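Local coordinates for putative glycosyltransferase (GalT1) (Streptococcus parasanguinis, PDB 4PHR), which probably transfers a sugar from a nucleotide donor through this GT-D-fold domain of a longer protein, which here binds UDP and manganese, at residues Leu56-Arg59 / Leu60-Leu64; Tyr135-Ser138 / Leu139-Leu142; Tyr185-Ile188 / Leu189-Thr192; Tyr233-Glu237 / Met238-Tyr242. All blocks are in the same frame, centred on the assembly; numbering follows the deposited sequence.

The four contacts follow one another in series, each closing a loop of only a few residues, without nesting or crossing. From the N terminus, contacts 1, 2 and 3 are local side-chain contacts along helices 54-64, 132-140 and 185-195; contact 4 joins the end of helix 229-238 to the loop that follows it. Contacts 2 and 4 touch through aromatic rings and one polar pair, which ties helix 132-140 to helix 229-238. Contacts 1 and 3 approach to about 6 Å between nearest atoms and are bridged by D215 of helix 206-218, which R59 and Y185 both bind. Contacts 1 and 4 lie on opposite sides of the chain's centre.

Contact 1 of 4, residues Leu56-Arg59 / Leu60-Leu64; sequences LAKR and LQQIL
R59 folds over the next turn of helix 54-64, part of the GT-D glycosyltransferase fold, to reach Q62 and I63. Its CB meets just the neighbouring backbone, at L60 N. CG is anti to the carbonyl carbon (chi1 -76°), and bends at chi2 and chi3 curl the chain so that CD passes 3.3 Å from Q62 OE1. NE and CZ then skirt this same oxygen, and NH1 gives it a hydrogen bond of 2.8 Å that is somewhat bent (147°), with the guanidinium and amide planes 57° apart. I63 CD1 sits over one guanidinium face, near its rim, while NH2 forms a salt bridge with D215 on helix 206-218. The guanidinium is thus held from two directions, by its own helix and by the neighbouring one.

The backbone carries the i to i+4 bonds, including I63 N to R59 O at 2.9 Å. L56 CD1 packs against L60 CG on the buried side, where L60 touches K210, a UDP-binding residue, and M42 of helix 36-42. On the outer side Q62 NE2 gives a hydrogen bond to a water oxygen at 2.7 Å.

Contact 2 of 4, residues Tyr135-Ser138 / Leu139-Leu142; sequences YFES and LKEL
F136 and L139 lie side by side on the buried side of helix 132-140, pointing the same way, with F136 CD1 4.0 Å from L139 CD1. The methyl meets the ring obliquely. On the outer side E137 and K140 cross: E137 bends at chi2 (-73°), which brings OE1 back to 3.8 Å from K140 CD, while K140 runs out extended. Their charged ends, E137 OE1 and K140 NZ, stay 4.3 Å apart, too far for a salt bridge.

Regular helical bonds set the spacing of these side chains, with L139 N bound to Y135 O at 2.9 Å and K140 N to F136 O at 2.9 Å. The pattern slackens at the next residue, where E141 N divides between E137 O and S138 O in two weak bonds. A water lies within hydrogen-bonding distance of E137 O and E141 OE2 and probably links this backbone carbonyl to the side chain one turn on.

In the next shell, helix 229-238 packs on F136 through an edge-to-face meeting with Y233 and a ring contact with Y236, while I229 touches both F136 and L139. Helix 17-27 lies against Y135 and S138 through L18 and L21, and P122, next in sequence to the UDP-binding R121, touches Y135, F136 and L139.

The polar partner of K140 NZ is the hydroxyl of Y233, with which it probably forms a hydrogen bond, and the nearby E137 carboxylate probably adds a modest electrostatic attraction that favours the charged form of K140.

Contact 3 of 4, residues Tyr185-Ile188 / Leu189-Thr192; sequences YDEI and LRLT
Regular i to i+4 bonds run from L189 N to T192 N, the first from L189 N to Y185 O at 2.9 Å and nearly straight (170°). At the end of this series I188 O takes two donors, T192 N and, at 2.7 Å, T192 OG1, which reach it from opposite faces of its carbonyl plane. The hydroxyl is brought there by its place beside the backbone N (chi1 -59°), and this buried polar group is satisfied within its own helix.

Y185 and L189 cross obliquely, L189 CB lying over one face of the ring and L189 CD2 3.9 Å from Y185 OH, which hydrogen-bonds D215. R190 bends at chi3 and sets its guanidinium face over E187 CA, with NH2 3.5 Å from E187 CG. The side chains of L191 and E187 lie side by side, with L191 CD1 4.0 Å from E187 OE2.

Within the GT-D fold the I188 side chain comes about 4 Å from that of A181 and about 5 Å from that of P177, both UDP-binding. Helix 206-218 receives Y185, L189 and T192, while I188, L191 and T192 pack on strands 147-153 and 170-176 of the five-stranded parallel sheet.

Contact 4 of 4, residues Tyr233-Glu237 / Met238-Tyr242; sequences YEWYE and MGATY
G239 takes a positive phi (65°), which turns the chain back over the last turn of helix 229-238 and brings A240 to W235. The result is a Schellman motif: A240 N donates to W235 O at 2.9 Å, and G239 N to Y236 O at 3.1 Å, the latter from well above the carbonyl plane. A glycine suits this backbone conformation.

W235 is the buried centre of the contact. M238 has its CG between the backbone N and the carbonyl carbon (chi1 72°), so that the atom lies 3.4 Å from both E234 O and W235 O; farther along, SD reaches the indole edge near its plane, 4.4 Å from W235 CD1. Over one face of the same ring stands Y242 O, supplied by the chain after the turn. M238 N binds E234 O at 3.1 Å and, weakly, W235 O. The latter carbonyl thus serves A240 N as well.

Residues from the following chain (K243, V244 and T251) and from an earlier loop (I124) complete the setting: V244 O accepts from W235 NE1, and the other three touch the indole. The UDP-binding R121 lies about 4 Å from W235, side chain to side chain, and the cap thereby joins the end of helix 229-238 to loops bordering the nucleotide site. At the turn itself the small side chain of A240 points back to the helix and meets the indole obliquely, with A240 CB 3.9 Å from W235 CB.

Contact 1 of 4, residues Leu56-Arg59 / Leu60-Leu64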
loop_
_atom_site.group_PDB
_atom_site.type_symbol
_atom_site.label_atom_id
_atom_site.label_comp_id
_atom_site.label_asym_id
_atom_site.label_seq_id
_atom_site.Cartn_x
_atom_site.Cartn_y
_atom_site.Cartn_z
ATOM N N LEU A 56 14.050 -7.831 -7.721
ATOM C CA LEU A 56 12.829 -7.163 -7.291
ATOM C C LEU A 56 12.135 -6.511 -8.491
ATOM O O LEU A 56 10.924 -6.651 -8.676
ATOM C CB LEU A 56 13.162 -6.114 -6.228
ATOM C CG LEU A 56 12.025 -5.205 -5.760
ATOM C CD1 LEU A 56 10.822 -6.014 -5.278
ATOM C CD2 LEU A 56 12.517 -4.258 -4.665
ATOM N N ALA A 57 12.906 -5.806 -9.311
ATOM C CA ALA A 57 12.343 -5.132 -10.473
ATOM C C ALA A 57 11.644 -6.132 -11.398
ATOM O O ALA A 57 10.542 -5.883 -11.879
ATOM C CB ALA A 57 13.424 -4.361 -11.220
ATOM N N LYS A 58 12.293 -7.269 -11.642
ATOM C CA LYS A 58 11.713 -8.303 -12.482
ATOM C C LYS A 58 10.422 -8.894 -11.904
ATOM O O LYS A 58 9.435 -9.076 -12.627
ATOM C CB LYS A 58 12.746 -9.401 -12.752
ATOM C CG LYS A 58 12.225 -10.541 -13.595
ATOM C CD LYS A 58 13.334 -11.547 -13.888
ATOM C CE LYS A 58 12.805 -12.760 -14.637
ATOM N NZ LYS A 58 12.368 -12.420 -16.019
ATOM N N ARG A 59 10.414 -9.186 -10.602
ATOM C CA ARG A 59 9.204 -9.701 -9.955
ATOM C C ARG A 59 8.058 -8.698 -10.085
ATOM O O ARG A 59 6.926 -9.077 -10.396
ATOM C CB ARG A 59 9.450 -10.019 -8.476
ATOM C CG ARG A 59 10.221 -11.313 -8.242
ATOM C CD ARG A 59 9.475 -12.545 -8.780
ATOM N NE ARG A 59 8.299 -12.904 -7.987
ATOM C CZ ARG A 59 7.053 -12.950 -8.456
ATOM N NH1 ARG A 59 6.798 -12.665 -9.726
ATOM N NH2 ARG A 59 6.054 -13.285 -7.657
ATOM N N LEU A 60 8.346 -7.423 -9.835
ATOM C CA LEU A 60 7.323 -6.384 -9.935
ATOM C C LEU A 60 6.718 -6.354 -11.341
ATOM O O LEU A 60 5.497 -6.256 -11.501
ATOM C CB LEU A 60 7.895 -5.017 -9.560
ATOM C CG LEU A 60 8.201 -4.816 -8.070
ATOM C CD1 LEU A 60 8.882 -3.472 -7.846
ATOM C CD2 LEU A 60 6.940 -4.930 -7.223
ATOM N N GLN A 61 7.569 -6.446 -12.361
ATOM C CA GLN A 61 7.082 -6.458 -13.742
ATOM C C GLN A 61 6.183 -7.668 -14.004
ATOM O O GLN A 61 5.147 -7.560 -14.663
ATOM C CB GLN A 61 8.258 -6.440 -14.723
ATOM C CG GLN A 61 8.995 -5.114 -14.758
ATOM C CD GLN A 61 10.369 -5.209 -15.404
ATOM O OE1 GLN A 61 10.891 -6.301 -15.628
ATOM N NE2 GLN A 61 10.963 -4.061 -15.699
ATOM N N GLN A 62 6.579 -8.823 -13.483
ATOM C CA GLN A 62 5.773 -10.029 -13.633
ATOM C C GLN A 62 4.416 -9.886 -12.948
ATOM O O GLN A 62 3.380 -10.255 -13.494
ATOM C CB GLN A 62 6.517 -11.232 -13.054
ATOM C CG GLN A 62 7.762 -11.616 -13.822
ATOM C CD GLN A 62 8.560 -12.678 -13.115
ATOM O OE1 GLN A 62 8.503 -12.814 -11.887
ATOM N NE2 GLN A 62 9.311 -13.451 -13.885
ATOM N N ILE A 63 4.423 -9.342 -11.737
ATOM C CA ILE A 63 3.191 -9.204 -10.977
ATOM C C ILE A 63 2.219 -8.251 -11.679
ATOM O O ILE A 63 1.016 -8.512 -11.746
ATOM C CB ILE A 63 3.479 -8.761 -9.524
ATOM C CG1 ILE A 63 4.298 -9.844 -8.806
ATOM C CG2 ILE A 63 2.181 -8.475 -8.784
ATOM C CD1 ILE A 63 5.070 -9.336 -7.613
ATOM N N LEU A 64 2.751 -7.183 -12.262
ATOM C CA LEU A 64 1.911 -6.207 -12.948
ATOM C C LEU A 64 1.169 -6.830 -14.136
ATOM O O LEU A 64 0.109 -6.349 -14.534
ATOM C CB LEU A 64 2.754 -5.017 -13.408
ATOM C CG LEU A 64 2.011 -3.889 -14.120
ATOM C CD1 LEU A 64 0.944 -3.300 -13.201
ATOM C CD2 LEU A 64 2.990 -2.826 -14.573
HETATM O O HOH W 1 10.118 -13.478 -16.473
#

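Contact 2 of 4, residues Tyr135-Ser138 / Leu139-Leu142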
loop_
_atom_site.group_PDB
_atom_site.type_symbol
_atom_site.label_atom_id
_atom_site.label_comp_id
_atom_site.label_asym_id
_atom_site.label_seq_id
_atom_site.Cartn_x
_atom_site.Cartn_y
_atom_site.Cartn_z
ATOM N N TYR A 135 -14.704 6.017 3.709
ATOM C CA TYR A 135 -13.603 5.200 3.202
ATOM C C TYR A 135 -12.978 4.385 4.338
ATOM O O TYR A 135 -12.751 3.183 4.198
ATOM C CB TYR A 135 -12.523 6.057 2.527
ATOM C CG TYR A 135 -12.958 6.786 1.272
ATOM C CD1 TYR A 135 -14.065 6.364 0.537
ATOM C CD2 TYR A 135 -12.261 7.899 0.818
ATOM C CE1 TYR A 135 -14.466 7.040 -0.619
ATOM C CE2 TYR A 135 -12.648 8.576 -0.334
ATOM C CZ TYR A 135 -13.751 8.140 -1.048
ATOM O OH TYR A 135 -14.142 8.813 -2.188
ATOM N N PHE A 136 -12.699 5.035 5.466
ATOM C CA PHE A 136 -12.049 4.343 6.582
ATOM C C PHE A 136 -12.969 3.315 7.222
ATOM O O PHE A 136 -12.517 2.256 7.646
ATOM C CB PHE A 136 -11.508 5.325 7.625
ATOM C CG PHE A 136 -10.213 5.974 7.223
ATOM C CD1 PHE A 136 -9.055 5.218 7.104
ATOM C CD2 PHE A 136 -10.151 7.332 6.956
ATOM C CE1 PHE A 136 -7.856 5.802 6.732
ATOM C CE2 PHE A 136 -8.956 7.928 6.590
ATOM C CZ PHE A 136 -7.807 7.162 6.474
ATOM N N GLU A 137 -14.265 3.614 7.262
ATOM C CA GLU A 137 -15.228 2.657 7.786
ATOM C C GLU A 137 -15.279 1.413 6.905
ATOM O O GLU A 137 -15.343 0.291 7.407
ATOM C CB GLU A 137 -16.619 3.285 7.917
ATOM C CG GLU A 137 -16.704 4.425 8.926
ATOM C CD GLU A 137 -16.638 3.954 10.370
ATOM O OE1 GLU A 137 -15.711 3.189 10.716
ATOM O OE2 GLU A 137 -17.520 4.353 11.162
ATOM N N SER A 138 -15.228 1.605 5.589
ATOM C CA SER A 138 -15.233 0.464 4.684
ATOM C C SER A 138 -13.948 -0.349 4.798
ATOM O O SER A 138 -13.979 -1.578 4.789
ATOM C CB SER A 138 -15.469 0.902 3.240
ATOM O OG SER A 138 -15.485 -0.221 2.377
ATOM N N LEU A 139 -12.820 0.341 4.915
ATOM C CA LEU A 139 -11.547 -0.333 5.138
ATOM C C LEU A 139 -11.592 -1.202 6.397
ATOM O O LEU A 139 -11.189 -2.359 6.368
ATOM C CB LEU A 139 -10.410 0.685 5.253
ATOM C CG LEU A 139 -9.803 1.169 3.936
ATOM C CD1 LEU A 139 -9.038 2.470 4.143
ATOM C CD2 LEU A 139 -8.904 0.094 3.341
ATOM N N LYS A 140 -12.086 -0.641 7.501
ATOM C CA LYS A 140 -12.091 -1.350 8.780
ATOM C C LYS A 140 -12.905 -2.640 8.704
ATOM O O LYS A 140 -12.613 -3.607 9.406
ATOM C CB LYS A 140 -12.622 -0.450 9.896
ATOM C CG LYS A 140 -11.639 0.627 10.347
ATOM C CD LYS A 140 -12.314 1.624 11.287
ATOM C CE LYS A 140 -11.333 2.685 11.757
ATOM N NZ LYS A 140 -11.967 3.672 12.679
ATOM N N GLU A 141 -13.917 -2.660 7.843
ATOM C CA GLU A 141 -14.726 -3.861 7.686
ATOM C C GLU A 141 -13.917 -5.035 7.135
ATOM O O GLU A 141 -14.314 -6.190 7.281
ATOM C CB GLU A 141 -15.967 -3.592 6.824
ATOM C CG GLU A 141 -16.991 -2.675 7.486
ATOM C CD GLU A 141 -17.489 -3.203 8.826
ATOM O OE1 GLU A 141 -17.573 -4.439 8.995
ATOM O OE2 GLU A 141 -17.796 -2.382 9.718
ATOM N N LEU A 142 -12.769 -4.744 6.523
ATOM C CA LEU A 142 -11.894 -5.804 6.036
ATOM C C LEU A 142 -11.360 -6.667 7.173
ATOM O O LEU A 142 -11.165 -7.868 7.006
ATOM C CB LEU A 142 -10.724 -5.231 5.223
ATOM C CG LEU A 142 -11.074 -4.552 3.897
ATOM C CD1 LEU A 142 -9.830 -3.954 3.263
ATOM C CD2 LEU A 142 -11.724 -5.542 2.954
HETATM O O HOH W 2 -16.256 0.054 10.078
#

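Contact 3 of 4, residues Tyr185-Ile188 / Leu189-Thr192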
loop_
_atom_site.group_PDB
_atom_site.type_symbol
_atom_site.label_atom_id
_atom_site.label_comp_id
_atom_site.label_asym_id
_atom_site.label_seq_id
_atom_site.Cartn_x
_atom_site.Cartn_y
_atom_site.Cartn_z
ATOM N N TYR A 185 13.998 -11.085 1.777
ATOM C CA TYR A 185 12.721 -11.551 1.252
ATOM C C TYR A 185 12.396 -13.017 1.557
ATOM O O TYR A 185 11.285 -13.326 2.001
ATOM C CB TYR A 185 12.575 -11.311 -0.249
ATOM C CG TYR A 185 11.239 -11.816 -0.710
ATOM C CD1 TYR A 185 10.080 -11.109 -0.414
ATOM C CD2 TYR A 185 11.118 -13.026 -1.376
ATOM C CE1 TYR A 185 8.842 -11.578 -0.796
ATOM C CE2 TYR A 185 9.882 -13.506 -1.763
ATOM C CZ TYR A 185 8.748 -12.778 -1.467
ATOM O OH TYR A 185 7.514 -13.243 -1.848
ATOM N N ASP A 186 13.340 -13.919 1.295
ATOM C CA ASP A 186 13.075 -15.340 1.508
ATOM C C ASP A 186 12.662 -15.632 2.952
ATOM O O ASP A 186 11.728 -16.401 3.195
ATOM C CB ASP A 186 14.281 -16.206 1.115
ATOM C CG ASP A 186 14.508 -16.256 -0.389
ATOM O OD1 ASP A 186 13.617 -15.837 -1.160
ATOM O OD2 ASP A 186 15.584 -16.739 -0.803
ATOM N N GLU A 187 13.356 -15.018 3.906
ATOM C CA GLU A 187 13.009 -15.198 5.316
ATOM C C GLU A 187 11.635 -14.599 5.653
ATOM O O GLU A 187 10.856 -15.189 6.410
ATOM C CB GLU A 187 14.080 -14.603 6.235
ATOM C CG GLU A 187 13.780 -14.797 7.720
ATOM C CD GLU A 187 14.802 -14.136 8.625
ATOM O OE1 GLU A 187 15.658 -13.385 8.113
ATOM O OE2 GLU A 187 14.751 -14.375 9.854
ATOM N N ILE A 188 11.345 -13.420 5.104
ATOM C CA ILE A 188 10.054 -12.799 5.345
ATOM C C ILE A 188 8.928 -13.691 4.830
ATOM O O ILE A 188 7.946 -13.926 5.538
ATOM C CB ILE A 188 9.967 -11.405 4.699
ATOM C CG1 ILE A 188 10.983 -10.463 5.365
ATOM C CG2 ILE A 188 8.550 -10.860 4.829
ATOM C CD1 ILE A 188 11.244 -9.167 4.601
ATOM N N LEU A 189 9.081 -14.209 3.612
ATOM C CA LEU A 189 8.060 -15.088 3.054
ATOM C C LEU A 189 7.903 -16.343 3.910
ATOM O O LEU A 189 6.790 -16.748 4.219
ATOM C CB LEU A 189 8.402 -15.484 1.619
ATOM C CG LEU A 189 7.407 -16.440 0.952
ATOM C CD1 LEU A 189 5.998 -15.841 0.926
ATOM C CD2 LEU A 189 7.868 -16.819 -0.455
ATOM N N ARG A 190 9.026 -16.945 4.286
ATOM C CA ARG A 190 9.025 -18.181 5.064
ATOM C C ARG A 190 8.306 -18.005 6.410
ATOM O O ARG A 190 7.448 -18.808 6.770
ATOM C CB ARG A 190 10.463 -18.657 5.273
ATOM C CG ARG A 190 10.583 -19.999 5.982
ATOM C CD ARG A 190 12.024 -20.512 5.997
ATOM N NE ARG A 190 12.923 -19.628 6.736
ATOM C CZ ARG A 190 13.858 -18.867 6.171
ATOM N NH1 ARG A 190 14.027 -18.885 4.854
ATOM N NH2 ARG A 190 14.628 -18.091 6.923
ATOM N N LEU A 191 8.625 -16.930 7.132
ATOM C CA LEU A 191 8.026 -16.712 8.447
ATOM C C LEU A 191 6.578 -16.235 8.347
ATOM O O LEU A 191 5.760 -16.522 9.219
ATOM C CB LEU A 191 8.864 -15.735 9.280
ATOM C CG LEU A 191 10.280 -16.219 9.624
ATOM C CD1 LEU A 191 10.937 -15.320 10.660
ATOM C CD2 LEU A 191 10.277 -17.673 10.105
ATOM N N THR A 192 6.256 -15.507 7.283
ATOM C CA THR A 192 4.865 -15.106 7.070
ATOM C C THR A 192 3.979 -16.341 6.898
ATOM O O THR A 192 2.947 -16.467 7.560
ATOM C CB THR A 192 4.712 -14.149 5.869
ATOM O OG1 THR A 192 5.497 -12.971 6.094
ATOM C CG2 THR A 192 3.257 -13.741 5.695
#

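Contact 4 of 4, residues Tyr233-Glu237 / Met238-Tyr242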
loop_
_atom_site.group_PDB
_atom_site.type_symbol
_atom_site.label_atom_id
_atom_site.label_comp_id
_atom_site.label_asym_id
_atom_site.label_seq_id
_atom_site.Cartn_x
_atom_site.Cartn_y
_atom_site.Cartn_z
ATOM N N TYR A 233 -4.579 7.544 8.313
ATOM C CA TYR A 233 -5.559 7.475 9.381
ATOM C C TYR A 233 -5.227 8.479 10.485
ATOM O O TYR A 233 -6.113 9.142 11.011
ATOM C CB TYR A 233 -5.664 6.055 9.944
ATOM C CG TYR A 233 -6.817 5.883 10.901
ATOM C CD1 TYR A 233 -8.128 6.044 10.469
ATOM C CD2 TYR A 233 -6.600 5.579 12.241
ATOM C CE1 TYR A 233 -9.196 5.899 11.349
ATOM C CE2 TYR A 233 -7.661 5.431 13.123
ATOM C CZ TYR A 233 -8.953 5.584 12.667
ATOM O OH TYR A 233 -10.009 5.443 13.547
ATOM N N GLU A 234 -3.950 8.600 10.835
ATOM C CA GLU A 234 -3.548 9.569 11.858
ATOM C C GLU A 234 -3.865 10.996 11.408
ATOM O O GLU A 234 -4.379 11.805 12.180
ATOM C CB GLU A 234 -2.052 9.446 12.166
ATOM C CG GLU A 234 -1.655 8.158 12.872
ATOM C CD GLU A 234 -1.656 8.280 14.373
ATOM O OE1 GLU A 234 -1.916 9.388 14.882
ATOM O OE2 GLU A 234 -1.391 7.261 15.039
ATOM N N TRP A 235 -3.569 11.307 10.148
ATOM C CA TRP A 235 -3.877 12.638 9.624
ATOM C C TRP A 235 -5.389 12.897 9.653
ATOM O O TRP A 235 -5.842 13.980 10.031
ATOM C CB TRP A 235 -3.336 12.782 8.202
ATOM C CG TRP A 235 -1.853 12.906 8.124
ATOM C CD1 TRP A 235 -1.026 13.477 9.051
ATOM C CD2 TRP A 235 -1.007 12.464 7.053
ATOM N NE1 TRP A 235 0.275 13.425 8.619
ATOM C CE2 TRP A 235 0.316 12.801 7.399
ATOM C CE3 TRP A 235 -1.239 11.806 5.837
ATOM C CZ2 TRP A 235 1.401 12.507 6.579
ATOM C CZ3 TRP A 235 -0.156 11.516 5.019
ATOM C CH2 TRP A 235 1.147 11.870 5.395
ATOM N N TYR A 236 -6.160 11.891 9.254
ATOM C CA TYR A 236 -7.615 11.972 9.275
ATOM C C TYR A 236 -8.155 12.220 10.695
ATOM O O TYR A 236 -9.026 13.074 10.902
ATOM C CB TYR A 236 -8.217 10.702 8.662
ATOM C CG TYR A 236 -9.649 10.427 9.043
ATOM C CD1 TYR A 236 -9.959 9.494 10.025
ATOM C CD2 TYR A 236 -10.696 11.100 8.421
ATOM C CE1 TYR A 236 -11.270 9.242 10.381
ATOM C CE2 TYR A 236 -12.011 10.854 8.772
ATOM C CZ TYR A 236 -12.291 9.922 9.751
ATOM O OH TYR A 236 -13.598 9.667 10.101
ATOM N N GLU A 237 -7.622 11.504 11.682
ATOM C CA GLU A 237 -8.131 11.605 13.050
ATOM C C GLU A 237 -7.829 12.967 13.661
ATOM O O GLU A 237 -8.553 13.432 14.550
ATOM C CB GLU A 237 -7.549 10.501 13.937
ATOM C CG GLU A 237 -8.037 9.102 13.615
ATOM C CD GLU A 237 -9.403 8.808 14.192
ATOM O OE1 GLU A 237 -9.474 8.186 15.274
ATOM O OE2 GLU A 237 -10.409 9.196 13.567
ATOM N N MET A 238 -6.751 13.602 13.209
ATOM C CA MET A 238 -6.404 14.921 13.736
ATOM C C MET A 238 -6.942 16.061 12.872
ATOM O O MET A 238 -6.743 17.236 13.190
ATOM C CB MET A 238 -4.889 15.048 13.954
ATOM C CG MET A 238 -4.067 15.148 12.678
ATOM S SD MET A 238 -2.290 14.986 12.972
ATOM C CE MET A 238 -2.127 15.870 14.512
ATOM N N GLY A 239 -7.636 15.715 11.788
ATOM C CA GLY A 239 -8.183 16.712 10.884
ATOM C C GLY A 239 -7.106 17.515 10.181
ATOM O O GLY A 239 -7.304 18.690 9.853
ATOM N N ALA A 240 -5.969 16.871 9.927
ATOM C CA ALA A 240 -4.843 17.534 9.279
ATOM C C ALA A 240 -5.206 18.077 7.902
ATOM O O ALA A 240 -5.969 17.463 7.156
ATOM C CB ALA A 240 -3.657 16.589 9.175
ATOM N N THR A 241 -4.647 19.232 7.566
ATOM C CA THR A 241 -4.858 19.813 6.248
ATOM C C THR A 241 -3.613 19.665 5.383
ATOM O O THR A 241 -3.662 19.851 4.166
ATOM C CB THR A 241 -5.255 21.295 6.347
ATOM O OG1 THR A 241 -4.294 21.992 7.147
ATOM C CG2 THR A 241 -6.625 21.431 6.992
ATOM N N TYR A 242 -2.496 19.325 6.021
ATOM C CA TYR A 242 -1.239 19.094 5.319
ATOM C C TYR A 242 -0.539 17.894 5.942
ATOM O O TYR A 242 -0.946 17.423 6.997
ATOM C CB TYR A 242 -0.347 20.338 5.393
ATOM C CG TYR A 242 0.235 20.610 6.766
ATOM C CD1 TYR A 242 -0.497 21.287 7.735
ATOM C CD2 TYR A 242 1.522 20.197 7.090
ATOM C CE1 TYR A 242 0.035 21.542 8.989
ATOM C CE2 TYR A 242 2.063 20.446 8.341
ATOM C CZ TYR A 242 1.315 21.118 9.286
ATOM O OH TYR A 242 1.849 21.367 10.531
#